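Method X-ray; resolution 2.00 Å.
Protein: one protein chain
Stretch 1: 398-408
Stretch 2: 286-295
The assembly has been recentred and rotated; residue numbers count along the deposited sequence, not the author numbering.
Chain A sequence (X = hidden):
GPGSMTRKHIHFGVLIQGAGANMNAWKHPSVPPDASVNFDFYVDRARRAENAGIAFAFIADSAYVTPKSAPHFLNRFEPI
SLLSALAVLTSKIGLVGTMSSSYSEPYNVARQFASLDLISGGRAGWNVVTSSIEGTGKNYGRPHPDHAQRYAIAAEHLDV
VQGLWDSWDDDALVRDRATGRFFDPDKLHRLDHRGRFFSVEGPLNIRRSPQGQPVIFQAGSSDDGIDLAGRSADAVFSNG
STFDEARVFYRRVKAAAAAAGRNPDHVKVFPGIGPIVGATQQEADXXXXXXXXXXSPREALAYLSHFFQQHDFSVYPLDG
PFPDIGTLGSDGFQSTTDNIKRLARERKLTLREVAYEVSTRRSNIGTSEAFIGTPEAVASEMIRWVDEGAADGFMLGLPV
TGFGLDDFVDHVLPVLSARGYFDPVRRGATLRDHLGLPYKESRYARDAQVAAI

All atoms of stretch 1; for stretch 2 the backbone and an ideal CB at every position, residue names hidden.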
# COMPACT_ATOMS: atom_id res chain seq x y z
N LEU A 398 16.11 -2.90 15.36
CA LEU A 398 16.68 -4.00 16.14
C LEU A 398 17.27 -5.05 15.21
O LEU A 398 16.68 -5.40 14.20
CB LEU A 398 15.65 -4.60 17.10
CG LEU A 398 15.27 -3.58 18.18
CD1 LEU A 398 13.81 -3.70 18.57
CD2 LEU A 398 16.23 -3.67 19.38
N PRO A 399 18.47 -5.57 15.55
CA PRO A 399 19.12 -6.52 14.68
C PRO A 399 18.21 -7.72 14.31
O PRO A 399 18.18 -8.15 13.16
CB PRO A 399 20.35 -6.97 15.50
CG PRO A 399 20.66 -5.85 16.35
CD PRO A 399 19.31 -5.24 16.72
N VAL A 400 17.46 -8.22 15.29
CA VAL A 400 16.49 -9.30 15.08
C VAL A 400 15.18 -8.82 15.73
O VAL A 400 15.15 -8.52 16.92
CB VAL A 400 16.98 -10.63 15.72
CG1 VAL A 400 15.88 -11.71 15.65
CG2 VAL A 400 18.26 -11.14 15.02
N THR A 401 14.12 -8.72 14.93
CA THR A 401 12.85 -8.12 15.34
C THR A 401 12.13 -8.94 16.45
O THR A 401 11.33 -8.39 17.21
CB THR A 401 11.89 -7.97 14.14
OG1 THR A 401 12.61 -7.48 12.99
CG2 THR A 401 10.75 -7.02 14.48
N GLY A 402 12.41 -10.24 16.50
CA GLY A 402 11.89 -11.13 17.56
C GLY A 402 12.42 -10.78 18.93
O GLY A 402 11.85 -9.95 19.64
N PHE A 403 13.52 -11.40 19.34
CA PHE A 403 14.04 -11.17 20.70
C PHE A 403 14.45 -9.73 20.92
O PHE A 403 14.34 -9.24 22.03
CB PHE A 403 15.18 -12.12 21.06
CG PHE A 403 16.52 -11.69 20.57
CD1 PHE A 403 17.29 -10.82 21.31
CD2 PHE A 403 17.02 -12.15 19.36
CE1 PHE A 403 18.53 -10.42 20.87
CE2 PHE A 403 18.26 -11.76 18.92
CZ PHE A 403 19.03 -10.89 19.67
N GLY A 404 14.91 -9.05 19.87
CA GLY A 404 15.30 -7.65 20.01
C GLY A 404 14.20 -6.75 20.56
O GLY A 404 14.42 -5.98 21.52
N LEU A 405 13.02 -6.81 19.96
CA LEU A 405 11.92 -5.99 20.44
C LEU A 405 11.40 -6.47 21.79
O LEU A 405 11.09 -5.65 22.66
CB LEU A 405 10.77 -5.98 19.42
CG LEU A 405 9.57 -5.08 19.71
CD1 LEU A 405 9.96 -3.60 19.73
CD2 LEU A 405 8.51 -5.33 18.63
N ASP A 406 11.28 -7.79 21.98
CA ASP A 406 10.83 -8.33 23.26
C ASP A 406 11.71 -7.81 24.40
O ASP A 406 11.20 -7.31 25.40
CB ASP A 406 10.89 -9.86 23.28
CG ASP A 406 9.88 -10.50 22.33
OD1 ASP A 406 9.03 -9.81 21.76
OD2 ASP A 406 9.95 -11.72 22.17
N ASP A 407 13.03 -7.93 24.24
CA ASP A 407 13.98 -7.45 25.26
C ASP A 407 13.79 -5.97 25.53
O ASP A 407 13.81 -5.52 26.69
CB ASP A 407 15.43 -7.65 24.85
CG ASP A 407 15.88 -9.11 24.91
OD1 ASP A 407 15.12 -9.97 25.40
OD2 ASP A 407 17.00 -9.39 24.42
N PHE A 408 13.68 -5.20 24.46
CA PHE A 408 13.62 -3.76 24.61
C PHE A 408 12.35 -3.36 25.36
O PHE A 408 12.41 -2.58 26.32
CB PHE A 408 13.70 -3.05 23.25
CG PHE A 408 13.64 -1.57 23.37
CD1 PHE A 408 12.43 -0.91 23.26
CD2 PHE A 408 14.79 -0.84 23.63
CE1 PHE A 408 12.36 0.46 23.40
CE2 PHE A 408 14.73 0.52 23.78
CZ PHE A 408 13.50 1.17 23.67
N UNK A 286 26.79 -12.05 24.98
CA UNK A 286 26.47 -13.36 24.40
C UNK A 286 25.45 -13.16 23.28
O UNK A 286 25.56 -13.79 22.22
CB UNK A 286 25.93 -14.32 25.46
N UNK A 287 24.47 -12.29 23.52
CA UNK A 287 23.44 -12.02 22.52
C UNK A 287 24.05 -11.33 21.32
O UNK A 287 23.69 -11.59 20.18
CB UNK A 287 22.32 -11.17 23.11
N UNK A 288 24.97 -10.42 21.59
CA UNK A 288 25.67 -9.73 20.53
C UNK A 288 26.49 -10.72 19.68
O UNK A 288 26.51 -10.64 18.46
CB UNK A 288 26.57 -8.65 21.12
N UNK A 289 27.14 -11.67 20.32
CA UNK A 289 27.86 -12.71 19.58
C UNK A 289 26.90 -13.54 18.69
O UNK A 289 27.26 -13.91 17.56
CB UNK A 289 28.60 -13.63 20.56
N UNK A 290 25.70 -13.80 19.19
CA UNK A 290 24.68 -14.52 18.40
C UNK A 290 24.38 -13.72 17.15
O UNK A 290 24.40 -14.25 16.03
CB UNK A 290 23.40 -14.75 19.21
N UNK A 291 24.10 -12.44 17.34
CA UNK A 291 23.81 -11.56 16.22
C UNK A 291 24.97 -11.57 15.22
O UNK A 291 24.75 -11.78 14.04
CB UNK A 291 23.54 -10.14 16.71
N UNK A 292 26.20 -11.41 15.72
CA UNK A 292 27.40 -11.50 14.91
C UNK A 292 27.41 -12.78 14.07
O UNK A 292 27.63 -12.73 12.86
CB UNK A 292 28.64 -11.44 15.80
N UNK A 293 27.12 -13.92 14.70
CA UNK A 293 27.26 -15.22 14.03
C UNK A 293 26.14 -15.54 13.03
O UNK A 293 26.14 -16.61 12.43
CB UNK A 293 27.31 -16.33 15.09
N UNK A 294 25.20 -14.62 12.85
CA UNK A 294 24.22 -14.69 11.77
C UNK A 294 24.91 -14.60 10.39
O UNK A 294 24.42 -15.16 9.41
CB UNK A 294 23.19 -13.57 11.92
N UNK A 295 26.03 -13.90 10.35
CA UNK A 295 26.94 -13.97 9.20
C UNK A 295 27.86 -15.18 9.39
O UNK A 295 28.58 -15.25 10.39
CB UNK A 295 27.75 -12.68 9.05

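Position 286 has helical backbone angles and an ideal CB with nothing of stretch 1 within 5.5 Å. Almost any helix-tolerant residue would serve, polar ones included. It is Asp286, whose carboxylate pairs with the side chain at 289, one helical turn on.

Position 287 is far more constrained. Its CA-to-CB bond points toward stretch 1, and the ideal CB lies 4.5 Å from Phe403 CE1; to one side of the ring lies the carboxylate of Asp407. A short apolar residue could meet the ring alone, but a long chain ending in a positive charge, lysine or arginine, could use both features. The residue is Lys287. Its chain, m at chi1 and t from chi2 to chi4, runs nearly extended past the ring, with CD 4.0 Å from Phe403 CE1, and delivers NZ to Asp407 OD2 at 2.6 Å. This short contact is a hydrogen bond and a salt bridge, so the methylenes pack while the ammonium group answers the acid.

At 288 the CA-to-CB bond points away, and stretch 1 places no demand on the side chain; it is Tyr288. Position 289 is likewise out of reach, suiting a polar or charged residue, and holds Arg289, whose NH2 donates to Asp286 OD1 at 2.7 Å within a salt bridge.

Position 290 points toward stretch 1, yet its ideal CB has no neighbour there within 5.5 Å. A medium or long polar chain would fit without being required. Gln290 comes no nearer than 4.7 Å, from its OE1 to Phe403 CE2, and OE1 is hydrogen-bonded elsewhere in the structure.

Position 291 faces an apolar corner: the ideal CB is 4.7 Å from Pro399 CB and 5.4 Å from Phe403 CZ. Such distances favour a compact aliphatic residue, with valine, isoleucine or leucine plausible. Val291 meets both neighbours: CG1 lies 3.9 Å from Pro399 CB, while CG2 lies 3.9 Å from Phe403 CZ, at the edge of the ring, and is also 4.1 Å from Pro399 CB.

Positions 292 and 293 are out of reach of stretch 1, leaving room for polar groups. They hold Arg292 and Asp293, joined by a salt bridge in which Arg292 NE donates to Asp293 OD1 at 2.9 Å.

At 294 CA-to-CB again points toward stretch 1, but the ideal CB has nothing there within 5.5 Å, so a longer apolar chain, such as leucine or methionine, could close the gap to Val400. Leu294 does so, its CD1 3.8 Å from Val400 CG2.

Position 295, ending a type I turn begun at 292, is out of reach and permissive; it is Leu295.

Stretch 2 286-295: DKYRQVRDLL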
# COMPACT_ATOMS: atom_id res chain seq x y z
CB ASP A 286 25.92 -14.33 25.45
CG ASP A 286 26.97 -14.84 26.44
OD1 ASP A 286 28.20 -14.75 26.18
OD2 ASP A 286 26.55 -15.35 27.50
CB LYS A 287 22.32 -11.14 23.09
CG LYS A 287 21.38 -11.86 24.05
CD LYS A 287 20.19 -10.97 24.42
CE LYS A 287 19.52 -11.55 25.65
NZ LYS A 287 18.45 -10.68 26.16
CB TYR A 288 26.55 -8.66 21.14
CG TYR A 288 27.46 -7.98 20.17
CD1 TYR A 288 26.95 -7.15 19.18
CD2 TYR A 288 28.82 -8.14 20.25
CE1 TYR A 288 27.79 -6.51 18.27
CE2 TYR A 288 29.66 -7.51 19.36
CZ TYR A 288 29.15 -6.69 18.38
OH TYR A 288 30.01 -6.07 17.50
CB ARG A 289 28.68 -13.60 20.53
CG ARG A 289 29.93 -12.89 21.09
CD ARG A 289 30.89 -13.83 21.82
NE ARG A 289 30.52 -13.99 23.23
CZ ARG A 289 30.77 -13.10 24.19
NH1 ARG A 289 31.42 -11.97 23.92
NH2 ARG A 289 30.38 -13.35 25.43
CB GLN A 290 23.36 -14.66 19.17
CG GLN A 290 23.27 -15.77 20.16
CD GLN A 290 21.87 -15.87 20.78
OE1 GLN A 290 20.86 -15.40 20.22
NE2 GLN A 290 21.80 -16.48 21.96
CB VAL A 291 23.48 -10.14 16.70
CG1 VAL A 291 23.54 -9.16 15.57
CG2 VAL A 291 22.10 -10.13 17.36
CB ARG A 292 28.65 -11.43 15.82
CG ARG A 292 30.01 -11.56 15.12
CD ARG A 292 31.12 -11.95 16.13
NE ARG A 292 30.86 -13.28 16.68
CZ ARG A 292 31.48 -13.82 17.73
NH1 ARG A 292 32.45 -13.18 18.38
NH2 ARG A 292 31.13 -15.05 18.12
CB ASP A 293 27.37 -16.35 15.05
CG ASP A 293 28.67 -16.28 15.85
OD1 ASP A 293 29.61 -15.54 15.47
OD2 ASP A 293 28.74 -16.96 16.88
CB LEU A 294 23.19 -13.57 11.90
CG LEU A 294 22.24 -13.66 13.10
CD1 LEU A 294 21.23 -12.54 13.07
CD2 LEU A 294 21.54 -14.99 13.17
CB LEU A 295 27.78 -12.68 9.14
CG LEU A 295 28.38 -12.26 7.81
CD1 LEU A 295 27.31 -12.02 6.80
CD2 LEU A 295 29.21 -11.00 8.00
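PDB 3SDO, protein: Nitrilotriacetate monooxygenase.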